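Local coordinates for protein proline dehydrogenase (Deinococcus radiodurans, PDB 4H6Q) that catalyses the FAD-dependent oxidation of L-proline to delta-1-pyrroline-5-carboxylate with a quinone as acceptor, the first step of proline breakdown to glutamate, at residues F254-L259 with E273-R278; D55-N60 with L266-A271; R185-M190 with Y226-T231. One frame throughout, in Å; residues are numbered along the deposited sequence. Where two conformers were deposited one is given.

Interaction 1: residues F254-L259 with E273-R278; sequences FEFQML and EGYRVR. With FAD (flavin-adenine dinucleotide), chain C; GOL (glycerol), chain E.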
# COMPACT_ATOMS: atom_id res chain seq x y z
N PHE A 254 -0.99 -14.94 -5.68
CA PHE A 254 -0.56 -14.04 -4.58
C PHE A 254 0.69 -13.37 -5.06
O PHE A 254 1.28 -13.80 -6.06
CB PHE A 254 -0.28 -14.82 -3.28
CG PHE A 254 0.93 -15.64 -3.34
CD1 PHE A 254 2.14 -15.18 -2.85
CD2 PHE A 254 0.91 -16.89 -4.00
CE1 PHE A 254 3.32 -15.95 -2.96
CE2 PHE A 254 2.07 -17.65 -4.11
CZ PHE A 254 3.25 -17.21 -3.59
N GLU A 255 1.15 -12.34 -4.34
CA GLU A 255 2.43 -11.70 -4.68
C GLU A 255 3.08 -11.25 -3.40
O GLU A 255 2.40 -10.98 -2.37
CB GLU A 255 2.26 -10.52 -5.63
CG GLU A 255 1.43 -9.34 -5.06
CD GLU A 255 0.92 -8.44 -6.14
OE1 GLU A 255 0.95 -7.18 -6.00
OE2 GLU A 255 0.41 -8.98 -7.18
N PHE A 256 4.41 -11.16 -3.45
CA PHE A 256 5.18 -10.49 -2.40
C PHE A 256 5.22 -9.01 -2.73
O PHE A 256 5.24 -8.62 -3.91
CB PHE A 256 6.61 -11.05 -2.33
CG PHE A 256 6.67 -12.45 -1.82
CD1 PHE A 256 6.40 -12.73 -0.47
CD2 PHE A 256 6.87 -13.51 -2.71
CE1 PHE A 256 6.45 -14.04 -0.01
CE2 PHE A 256 6.92 -14.80 -2.26
CZ PHE A 256 6.69 -15.09 -0.90
N GLN A 257 5.25 -8.18 -1.68
CA GLN A 257 5.41 -6.74 -1.86
C GLN A 257 6.43 -6.19 -0.91
O GLN A 257 6.56 -6.67 0.22
CB GLN A 257 4.09 -5.98 -1.64
CG GLN A 257 3.01 -6.34 -2.69
CD GLN A 257 1.78 -5.45 -2.60
OE1 GLN A 257 1.63 -4.68 -1.64
NE2 GLN A 257 0.87 -5.55 -3.57
N MET A 258 7.21 -5.19 -1.38
CA MET A 258 8.29 -4.56 -0.58
C MET A 258 8.24 -3.07 -0.84
O MET A 258 7.72 -2.62 -1.90
CB MET A 258 9.66 -5.06 -1.05
CG MET A 258 9.97 -6.47 -0.59
SD MET A 258 9.40 -7.69 -1.75
CE MET A 258 9.67 -9.14 -0.69
N LEU A 259 8.80 -2.29 0.09
CA LEU A 259 8.95 -0.86 -0.12
C LEU A 259 10.15 -0.57 -1.01
O LEU A 259 11.20 -1.25 -0.89
CB LEU A 259 9.06 -0.10 1.21
CG LEU A 259 7.90 -0.30 2.23
CD1 LEU A 259 8.19 0.54 3.52
CD2 LEU A 259 6.59 0.12 1.62
N GLU A 273 12.85 -16.48 -9.23
CA GLU A 273 12.28 -17.77 -8.85
C GLU A 273 10.86 -17.92 -9.39
O GLU A 273 10.26 -18.99 -9.23
CB GLU A 273 12.26 -17.89 -7.30
CG GLU A 273 13.64 -18.04 -6.75
CD GLU A 273 13.70 -18.07 -5.23
OE1 GLU A 273 12.67 -17.81 -4.58
OE2 GLU A 273 14.79 -18.34 -4.66
N GLY A 274 10.30 -16.88 -10.03
CA GLY A 274 8.96 -17.01 -10.61
C GLY A 274 7.86 -16.55 -9.68
O GLY A 274 6.68 -16.73 -10.03
N TYR A 275 8.18 -15.97 -8.51
CA TYR A 275 7.12 -15.33 -7.70
C TYR A 275 6.77 -13.97 -8.25
O TYR A 275 7.63 -13.28 -8.84
CB TYR A 275 7.58 -15.21 -6.24
CG TYR A 275 7.82 -16.55 -5.59
CD1 TYR A 275 6.73 -17.34 -5.13
CD2 TYR A 275 9.09 -17.08 -5.50
CE1 TYR A 275 6.95 -18.56 -4.56
CE2 TYR A 275 9.32 -18.33 -4.94
CZ TYR A 275 8.27 -19.07 -4.48
OH TYR A 275 8.52 -20.32 -3.92
N ARG A 276 5.55 -13.54 -8.06
CA ARG A 276 5.19 -12.16 -8.33
C ARG A 276 5.75 -11.27 -7.22
O ARG A 276 5.60 -11.59 -6.03
CB ARG A 276 3.68 -12.00 -8.33
CG ARG A 276 3.01 -12.66 -9.54
CD ARG A 276 1.48 -12.53 -9.48
NE ARG A 276 0.92 -13.05 -10.75
CZ ARG A 276 -0.33 -12.82 -11.14
NH1 ARG A 276 -1.13 -12.13 -10.32
NH2 ARG A 276 -0.77 -13.28 -12.31
N VAL A 277 6.32 -10.13 -7.63
CA VAL A 277 6.82 -9.13 -6.69
C VAL A 277 6.32 -7.76 -7.17
O VAL A 277 6.42 -7.43 -8.35
CB VAL A 277 8.36 -9.09 -6.65
CG1 VAL A 277 8.86 -8.03 -5.63
CG2 VAL A 277 8.95 -10.46 -6.35
N ARG A 278 5.77 -6.95 -6.26
CA ARG A 278 5.31 -5.60 -6.60
C ARG A 278 5.82 -4.64 -5.56
O ARG A 278 5.56 -4.82 -4.36
CB ARG A 278 3.78 -5.57 -6.68
CG ARG A 278 3.27 -4.21 -7.19
CD ARG A 278 1.75 -4.16 -7.19
NE ARG A 278 1.08 -5.16 -8.05
CZ ARG A 278 0.79 -4.97 -9.34
NH1 ARG A 278 1.19 -3.87 -10.00
NH2 ARG A 278 0.05 -5.88 -9.96
PA FAD C . 10.41 -5.83 10.22
O1A FAD C . 10.25 -6.99 11.21
O2A FAD C . 10.19 -4.46 10.72
O5B FAD C . 11.73 -5.80 9.50
C5B FAD C . 12.21 -6.96 8.85
C4B FAD C . 13.55 -6.75 8.17
O4B FAD C . 13.32 -6.01 6.99
C3B FAD C . 14.50 -5.90 8.95
O3B FAD C . 15.23 -6.60 9.95
C2B FAD C . 15.35 -5.36 7.86
O2B FAD C . 16.22 -6.34 7.33
C1B FAD C . 14.32 -5.04 6.83
N9A FAD C . 13.72 -3.71 6.98
C8A FAD C . 12.38 -3.42 7.20
N7A FAD C . 12.17 -2.11 7.28
C5A FAD C . 13.40 -1.49 7.07
C6A FAD C . 13.82 -0.17 7.04
N6A FAD C . 12.90 0.91 7.21
N1A FAD C . 15.12 0.07 6.82
C2A FAD C . 16.01 -0.92 6.63
N3A FAD C . 15.67 -2.21 6.66
C4A FAD C . 14.38 -2.50 6.86
N1 FAD C . 1.73 -0.72 7.30
C2 FAD C . 0.57 -0.06 7.56
O2 FAD C . 0.28 0.15 8.82
N3 FAD C . -0.28 0.37 6.58
C4 FAD C . 0.01 0.15 5.23
O4 FAD C . -0.83 0.59 4.28
C4X FAD C . 1.25 -0.56 4.90
N5 FAD C . 1.58 -0.80 3.59
C5X FAD C . 2.74 -1.51 3.36
C6 FAD C . 3.11 -1.79 2.03
C7 FAD C . 4.28 -2.54 1.76
C7M FAD C . 4.68 -2.84 0.32
C8 FAD C . 5.07 -2.99 2.85
C8M FAD C . 6.32 -3.79 2.61
C9 FAD C . 4.71 -2.67 4.17
C9A FAD C . 3.56 -1.96 4.42
N10 FAD C . 3.21 -1.69 5.76
C10 FAD C . 2.06 -0.98 6.00
C1' FAD C . 3.99 -2.18 6.88
C2' FAD C . 4.95 -1.21 7.52
O2' FAD C . 5.38 -0.34 6.48
C3' FAD C . 5.85 -2.26 8.22
O3' FAD C . 5.56 -2.48 9.57
C4' FAD C . 7.31 -2.15 8.02
O4' FAD C . 7.49 -2.24 6.65
C5' FAD C . 7.98 -3.30 8.75
O5' FAD C . 8.81 -3.97 7.85
P FAD C . 8.81 -5.56 7.71
O1P FAD C . 7.46 -6.31 7.55
O2P FAD C . 9.96 -5.79 6.68
O3P FAD C . 9.49 -6.15 9.05
C1 GOL E . -2.64 -8.55 -8.56
O1 GOL E . -1.64 -7.61 -8.16
C2 GOL E . -3.55 -8.04 -9.66
O2 GOL E . -2.79 -8.16 -10.84
C3 GOL E . -3.91 -6.58 -9.39
O3 GOL E . -4.88 -6.13 -10.32
O HOH W 1 3.82 -15.32 -6.61

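Interaction 2: residues D55-N60 with L266-A271; sequences DGIAGN and LQKQLA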
# COMPACT_ATOMS: atom_id res chain seq x y z
N ASP A 55 13.29 -5.33 -14.69
CA ASP A 55 13.84 -6.38 -13.82
C ASP A 55 12.75 -7.38 -13.38
O ASP A 55 12.95 -8.19 -12.46
CB ASP A 55 14.46 -5.76 -12.56
CG ASP A 55 15.83 -5.13 -12.80
OD1 ASP A 55 16.44 -5.41 -13.85
OD2 ASP A 55 16.31 -4.36 -11.94
N GLY A 56 11.60 -7.36 -14.04
CA GLY A 56 10.56 -8.35 -13.80
C GLY A 56 9.74 -8.04 -12.54
O GLY A 56 9.05 -8.92 -12.05
N ILE A 57 9.79 -6.82 -12.05
CA ILE A 57 9.10 -6.42 -10.81
C ILE A 57 8.03 -5.41 -11.18
O ILE A 57 8.26 -4.48 -11.96
CB ILE A 57 10.12 -5.83 -9.83
CG1 ILE A 57 11.19 -6.90 -9.46
CG2 ILE A 57 9.42 -5.29 -8.56
CD1 ILE A 57 12.44 -6.27 -8.83
N ALA A 58 6.83 -5.59 -10.62
CA ALA A 58 5.71 -4.69 -10.85
C ALA A 58 5.76 -3.47 -9.90
O ALA A 58 6.48 -3.50 -8.86
CB ALA A 58 4.37 -5.45 -10.68
N GLY A 59 5.04 -2.40 -10.24
CA GLY A 59 5.02 -1.21 -9.40
C GLY A 59 3.64 -0.96 -8.77
O GLY A 59 2.58 -1.37 -9.28
N ASN A 60 3.67 -0.26 -7.66
CA ASN A 60 2.47 0.12 -6.91
C ASN A 60 2.73 1.59 -6.53
O ASN A 60 3.47 1.89 -5.57
CB ASN A 60 2.36 -0.78 -5.66
CG ASN A 60 1.32 -0.35 -4.70
OD1 ASN A 60 0.50 0.54 -4.96
ND2 ASN A 60 1.35 -1.00 -3.52
N LEU A 266 16.30 -9.27 -2.42
CA LEU A 266 15.17 -10.21 -2.29
C LEU A 266 14.16 -9.96 -3.40
O LEU A 266 13.59 -10.91 -3.94
CB LEU A 266 14.46 -10.15 -0.91
CG LEU A 266 15.17 -10.63 0.33
CD1 LEU A 266 14.13 -10.52 1.43
CD2 LEU A 266 15.63 -12.09 0.16
N GLN A 267 13.92 -8.69 -3.72
CA GLN A 267 12.97 -8.35 -4.77
C GLN A 267 13.39 -9.07 -6.05
O GLN A 267 12.57 -9.71 -6.73
CB GLN A 267 12.93 -6.84 -5.00
CG GLN A 267 12.40 -6.02 -3.83
CD GLN A 267 12.61 -4.54 -4.00
OE1 GLN A 267 12.77 -4.04 -5.12
NE2 GLN A 267 12.58 -3.80 -2.87
N LYS A 268 14.66 -8.94 -6.42
CA LYS A 268 15.17 -9.56 -7.63
C LYS A 268 15.17 -11.08 -7.58
O LYS A 268 14.81 -11.74 -8.58
CB LYS A 268 16.56 -9.00 -7.94
CG LYS A 268 16.49 -7.52 -8.38
CD LYS A 268 17.91 -6.97 -8.67
CE LYS A 268 17.94 -5.46 -8.95
NZ LYS A 268 19.26 -4.85 -8.64
N GLN A 269 15.60 -11.66 -6.46
CA GLN A 269 15.65 -13.10 -6.30
C GLN A 269 14.29 -13.75 -6.41
O GLN A 269 14.12 -14.76 -7.11
CB GLN A 269 16.31 -13.46 -4.96
CG GLN A 269 16.29 -15.01 -4.63
CD GLN A 269 16.49 -15.32 -3.11
OE1 GLN A 269 16.95 -14.49 -2.34
NE2 GLN A 269 16.13 -16.55 -2.69
N LEU A 270 13.30 -13.18 -5.75
CA LEU A 270 11.94 -13.73 -5.81
C LEU A 270 11.38 -13.69 -7.22
O LEU A 270 10.76 -14.67 -7.69
CB LEU A 270 11.03 -12.94 -4.85
CG LEU A 270 11.32 -13.19 -3.37
CD1 LEU A 270 10.58 -12.16 -2.49
CD2 LEU A 270 10.92 -14.60 -3.02
N ALA A 271 11.64 -12.62 -7.97
CA ALA A 271 11.17 -12.55 -9.35
C ALA A 271 11.88 -13.60 -10.20
O ALA A 271 11.28 -14.26 -11.07
CB ALA A 271 11.47 -11.16 -9.91

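Interaction 3: residues R185-M190 with Y226-T231; sequences RPNIRM and YTNVAT. With FAD (flavin-adenine dinucleotide), chain C.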
# COMPACT_ATOMS: atom_id res chain seq x y z
N ARG A 185 -14.68 -11.59 -1.37
CA ARG A 185 -13.50 -12.20 -2.03
C ARG A 185 -12.41 -11.15 -2.25
O ARG A 185 -11.92 -10.96 -3.37
CB ARG A 185 -13.92 -12.84 -3.40
CG ARG A 185 -15.16 -13.74 -3.39
CD ARG A 185 -14.79 -15.04 -2.77
NE ARG A 185 -13.49 -15.54 -3.24
CZ ARG A 185 -13.24 -16.10 -4.43
NH1 ARG A 185 -14.20 -16.24 -5.35
NH2 ARG A 185 -12.00 -16.50 -4.72
N PRO A 186 -12.01 -10.44 -1.19
CA PRO A 186 -11.22 -9.22 -1.41
C PRO A 186 -9.75 -9.43 -1.60
O PRO A 186 -9.16 -10.40 -1.04
CB PRO A 186 -11.44 -8.45 -0.11
CG PRO A 186 -11.49 -9.58 0.92
CD PRO A 186 -12.27 -10.71 0.24
N ASN A 187 -9.14 -8.54 -2.38
CA ASN A 187 -7.67 -8.43 -2.48
C ASN A 187 -7.20 -7.66 -1.24
O ASN A 187 -7.56 -6.48 -1.07
CB ASN A 187 -7.38 -7.64 -3.77
CG ASN A 187 -5.91 -7.42 -4.03
OD1 ASN A 187 -5.21 -6.97 -3.12
ND2 ASN A 187 -5.42 -7.68 -5.23
N ILE A 188 -6.40 -8.32 -0.39
CA ILE A 188 -5.88 -7.68 0.84
C ILE A 188 -4.38 -7.84 0.94
O ILE A 188 -3.85 -8.98 0.75
CB ILE A 188 -6.59 -8.23 2.11
CG1 ILE A 188 -8.09 -8.00 2.03
CG2 ILE A 188 -6.04 -7.49 3.35
CD1 ILE A 188 -8.88 -8.44 3.29
N ARG A 189 -3.69 -6.73 1.24
CA ARG A 189 -2.27 -6.70 1.58
C ARG A 189 -2.12 -6.92 3.10
O ARG A 189 -2.74 -6.19 3.87
CB ARG A 189 -1.72 -5.33 1.20
CG ARG A 189 -0.19 -5.18 1.52
CD ARG A 189 0.24 -3.70 1.60
NE ARG A 189 0.03 -3.06 0.31
CZ ARG A 189 -0.30 -1.77 0.13
NH1 ARG A 189 -0.57 -1.36 -1.12
NH2 ARG A 189 -0.28 -0.92 1.17
N MET A 190 -1.36 -7.93 3.51
CA MET A 190 -1.05 -8.14 4.93
C MET A 190 0.26 -7.47 5.25
O MET A 190 1.26 -7.67 4.52
CB MET A 190 -0.95 -9.62 5.25
CG MET A 190 -2.20 -10.43 4.80
SD MET A 190 -3.73 -9.66 5.39
CE MET A 190 -4.90 -10.80 4.63
N TYR A 226 -7.04 -13.17 -3.22
CA TYR A 226 -5.73 -12.69 -3.66
C TYR A 226 -5.03 -11.99 -2.47
O TYR A 226 -5.65 -11.15 -1.78
CB TYR A 226 -5.86 -11.77 -4.90
CG TYR A 226 -4.52 -11.60 -5.58
CD1 TYR A 226 -4.18 -12.47 -6.60
CD2 TYR A 226 -3.59 -10.65 -5.14
CE1 TYR A 226 -2.96 -12.38 -7.21
CE2 TYR A 226 -2.32 -10.55 -5.75
CZ TYR A 226 -2.02 -11.43 -6.79
OH TYR A 226 -0.79 -11.35 -7.44
N THR A 227 -3.79 -12.38 -2.21
CA THR A 227 -3.10 -11.94 -0.99
C THR A 227 -1.82 -11.27 -1.39
O THR A 227 -1.05 -11.83 -2.18
CB THR A 227 -2.80 -13.17 -0.11
OG1 THR A 227 -4.03 -13.86 0.18
CG2 THR A 227 -2.20 -12.77 1.18
N ASN A 228 -1.55 -10.08 -0.82
CA ASN A 228 -0.27 -9.41 -1.03
C ASN A 228 0.54 -9.56 0.25
O ASN A 228 0.12 -9.06 1.31
CB ASN A 228 -0.45 -7.93 -1.42
CG ASN A 228 -1.49 -7.75 -2.49
OD1 ASN A 228 -1.33 -8.27 -3.61
ND2 ASN A 228 -2.60 -7.06 -2.18
N VAL A 229 1.66 -10.27 0.15
CA VAL A 229 2.48 -10.57 1.33
C VAL A 229 3.54 -9.47 1.43
O VAL A 229 4.62 -9.56 0.83
CB VAL A 229 3.11 -11.98 1.20
CG1 VAL A 229 3.95 -12.33 2.43
CG2 VAL A 229 2.00 -13.03 1.02
N ALA A 230 3.16 -8.37 2.10
CA ALA A 230 3.98 -7.16 2.15
C ALA A 230 4.88 -7.17 3.38
O ALA A 230 4.43 -6.82 4.48
CB ALA A 230 3.07 -5.93 2.16
N THR A 231 6.12 -7.58 3.19
CA THR A 231 7.10 -7.64 4.27
C THR A 231 8.48 -7.79 3.69
O THR A 231 8.64 -8.28 2.54
CB THR A 231 6.80 -8.83 5.25
OG1 THR A 231 7.70 -8.77 6.36
CG2 THR A 231 6.96 -10.22 4.57
PA FAD C . 10.41 -5.83 10.22
O1A FAD C . 10.25 -6.99 11.21
O2A FAD C . 10.19 -4.46 10.72
O5B FAD C . 11.73 -5.80 9.50
C5B FAD C . 12.21 -6.96 8.85
C4B FAD C . 13.55 -6.75 8.17
O4B FAD C . 13.32 -6.01 6.99
C3B FAD C . 14.50 -5.90 8.95
O3B FAD C . 15.23 -6.60 9.95
C2B FAD C . 15.35 -5.36 7.86
O2B FAD C . 16.22 -6.34 7.33
C1B FAD C . 14.32 -5.04 6.83
N9A FAD C . 13.72 -3.71 6.98
C8A FAD C . 12.38 -3.42 7.20
N7A FAD C . 12.17 -2.11 7.28
C5A FAD C . 13.40 -1.49 7.07
C6A FAD C . 13.82 -0.17 7.04
N6A FAD C . 12.90 0.91 7.21
N1A FAD C . 15.12 0.07 6.82
C2A FAD C . 16.01 -0.92 6.63
N3A FAD C . 15.67 -2.21 6.66
C4A FAD C . 14.38 -2.50 6.86
N1 FAD C . 1.73 -0.72 7.30
C2 FAD C . 0.57 -0.06 7.56
O2 FAD C . 0.28 0.15 8.82
N3 FAD C . -0.28 0.37 6.58
C4 FAD C . 0.01 0.15 5.23
O4 FAD C . -0.83 0.59 4.28
C4X FAD C . 1.25 -0.56 4.90
N5 FAD C . 1.58 -0.80 3.59
C5X FAD C . 2.74 -1.51 3.36
C6 FAD C . 3.11 -1.79 2.03
C7 FAD C . 4.28 -2.54 1.76
C7M FAD C . 4.68 -2.84 0.32
C8 FAD C . 5.07 -2.99 2.85
C8M FAD C . 6.32 -3.79 2.61
C9 FAD C . 4.71 -2.67 4.17
C9A FAD C . 3.56 -1.96 4.42
N10 FAD C . 3.21 -1.69 5.76
C10 FAD C . 2.06 -0.98 6.00
C1' FAD C . 3.99 -2.18 6.88
C2' FAD C . 4.95 -1.21 7.52
O2' FAD C . 5.38 -0.34 6.48
C3' FAD C . 5.85 -2.26 8.22
O3' FAD C . 5.56 -2.48 9.57
C4' FAD C . 7.31 -2.15 8.02
O4' FAD C . 7.49 -2.24 6.65
C5' FAD C . 7.98 -3.30 8.75
O5' FAD C . 8.81 -3.97 7.85
P FAD C . 8.81 -5.56 7.71
O1P FAD C . 7.46 -6.31 7.55
O2P FAD C . 9.96 -5.79 6.68
O3P FAD C . 9.49 -6.15 9.05
O HOH W 2 -9.43 -11.85 -4.34
O HOH W 3 -2.59 -6.96 -5.64

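Interaction 1: residues F254-L259 with E273-R278
Tyr275 meets Phe254 and Phe256 where two parallel strands of the TIM barrel begin to pair, at the close of the beta-alpha-beta unit of strand 254-259, helix 264-272 and strand 277-283. The Phe256 edge is turned toward the Tyr275 face in an offset edge-to-face pair, ring planes at 73°. Tyr275 CD1 also touches Phe254 CZ at 3.8 Å, at the edge of the tyrosine ring. Arg276 lays its CB on Glu255 CB, and its carbonyl O accepts from Phe256 N at 2.9 Å. Its extended chain carries NH1 to Tyr226 OH. A water joins Arg276 N to Phe254 O. Val277 shares a face with Phe256. Arg278 N returns a bond to Phe256 O, while its own O holds Met258 N only weakly. The Arg278 chain turns at chi3 (-62°), which brings Arg278 NE to Glu255 OE1 in a salt bridge of 2.9 Å. The carboxylate and guanidinium planes are 30° apart. Strand 254-259 runs on to the flavin pocket, lined by Gln257, Met258 and Leu259. Gln257 NE2 also donates to Glu255 OE1, at 2.9 Å. Arg278 NE comes on the syn side and Gln257 NE2 on the anti side, from opposite faces of the carboxylate plane.

Interaction 2: residues D55-N60 with L266-A271
Ile57 and Ala271 make the apolar part of this contact, between the lead-in to strand 58-63 and helix 264-272. Ile57 CG1 lies 4.3 Å from Ala271 CB. One atom further out, Ile57 CD1 sits 3.9 Å from Gln267 CB, one helical turn earlier. The Ile57 and Gln267 side chains cross at about a right angle, and CD1 of Ile57 meets the glutamine at CB. Ile57 CD1 also comes within 4.2 Å of Lys268 N, close to the helix backbone. No hydrogen bond links the two segments.

The backbone of the turn comes close as well. Gly56 O is 3.9 Å from Ala271 CB, and Asp55 O is slightly farther from the same methyl. On the exposed side of the turn, Asp55 OD2 touches Lys268 CE at 3.6 Å. The charged ends stay farther apart, with Asp55 OD2 and Lys268 NZ 4.5 Å from each other. This is beyond a salt bridge, and the attraction is probably modest.

The next shell sets these groups in place. Gly56 has positive phi (79°) and is the C' residue of a Schellman motif that ends helix 42-54. Ile57 N bonds to Leu52 O and Gly56 N to Glu53 O. The turn leads the chain from that helix into the strand with Ile57 directed at helix 264-272. Ile57 also rests on Val279. The polar end of Gln267 is held by Ile262 O, through NE2.

The contact joins helix 264-272 of the TIM barrel to the residues leading into strand 58-63. Strand 277-283 lies beside strand 58-63 and is touched by both Ile57 and Gln267. Leu266 and Leu270 of the helix pack on helix 234-246, and Leu270 also meets strand 254-259.

Interaction 3: residues R185-M190 with Y226-T231
Asn187 and Tyr226 open a parallel strand pairing in the barrel, where strand 188-191 runs beside strand 227-230. Helix 206-222 connects the two as a beta-alpha-beta unit. The short strand axes approach to 4.7 Å at 25°. Four backbone bonds hold the register: Ile188 N to Tyr226 O, Asn228 N to Ile188 O, Met190 N to Asn228 O and Ala230 N to Met190 O.

Side chains add a polar link. Asn187 CG is anti to the backbone N (chi1 179°), beside the Tyr226 ring. Asn187 ND2 lies 3.5 Å from Tyr226 CD2, the amide and ring planes 28° apart. Asn187 OD1 accepts from Asn228 ND2 at 2.8 Å, and a water joins Asn187 ND2 to Asn228 OD1. An alanine at Asn187 would probably leave Asn228 ND2 without this acceptor and the water without one of its partners. Tyr226 OH bonds to Glu255.

Arg189 shares a face with Asn228. Arg189 CG lies 3.4 Å from Ala230 CB. Arg189 NH2 donates to FAD N5 at 3.1 Å. Ser98, Asp137 and Gln257 hold the same guanidinium. Thr231 OG1 gives a bond of 2.7 Å to FAD O1P. Barrel strands and the loops after them that carry flavin-binding residues, here with an arginine probably of the active site, are characteristic of a TIM-barrel flavoenzyme.

All three contacts belong to one barrel wall, in the strand order 58-63, 277-283, 254-259, 227-230, 188-191. Interactions 1 and 2 have centres about 6 Å apart and join where Val277 O probably accepts from Ala58 N and Arg278 NH1 probably bonds to Gly59 O, each at 2.9 Å. Interactions 1 and 3 lie about 11 Å apart between centres and meet through Glu255 OE2 and Tyr226 OH at 2.7 Å. Both reach FAD, interaction 1 through Leu259 CD2, 3.5 Å from FAD C7, interaction 3 through Arg189 and Thr231. Leu259 also touches bound tetrahydrofuroic acid, and the Arg189 side chain lies about 4 Å from it. Interaction 2 stands farther back, its Gln267 side chain about 8 Å from FAD.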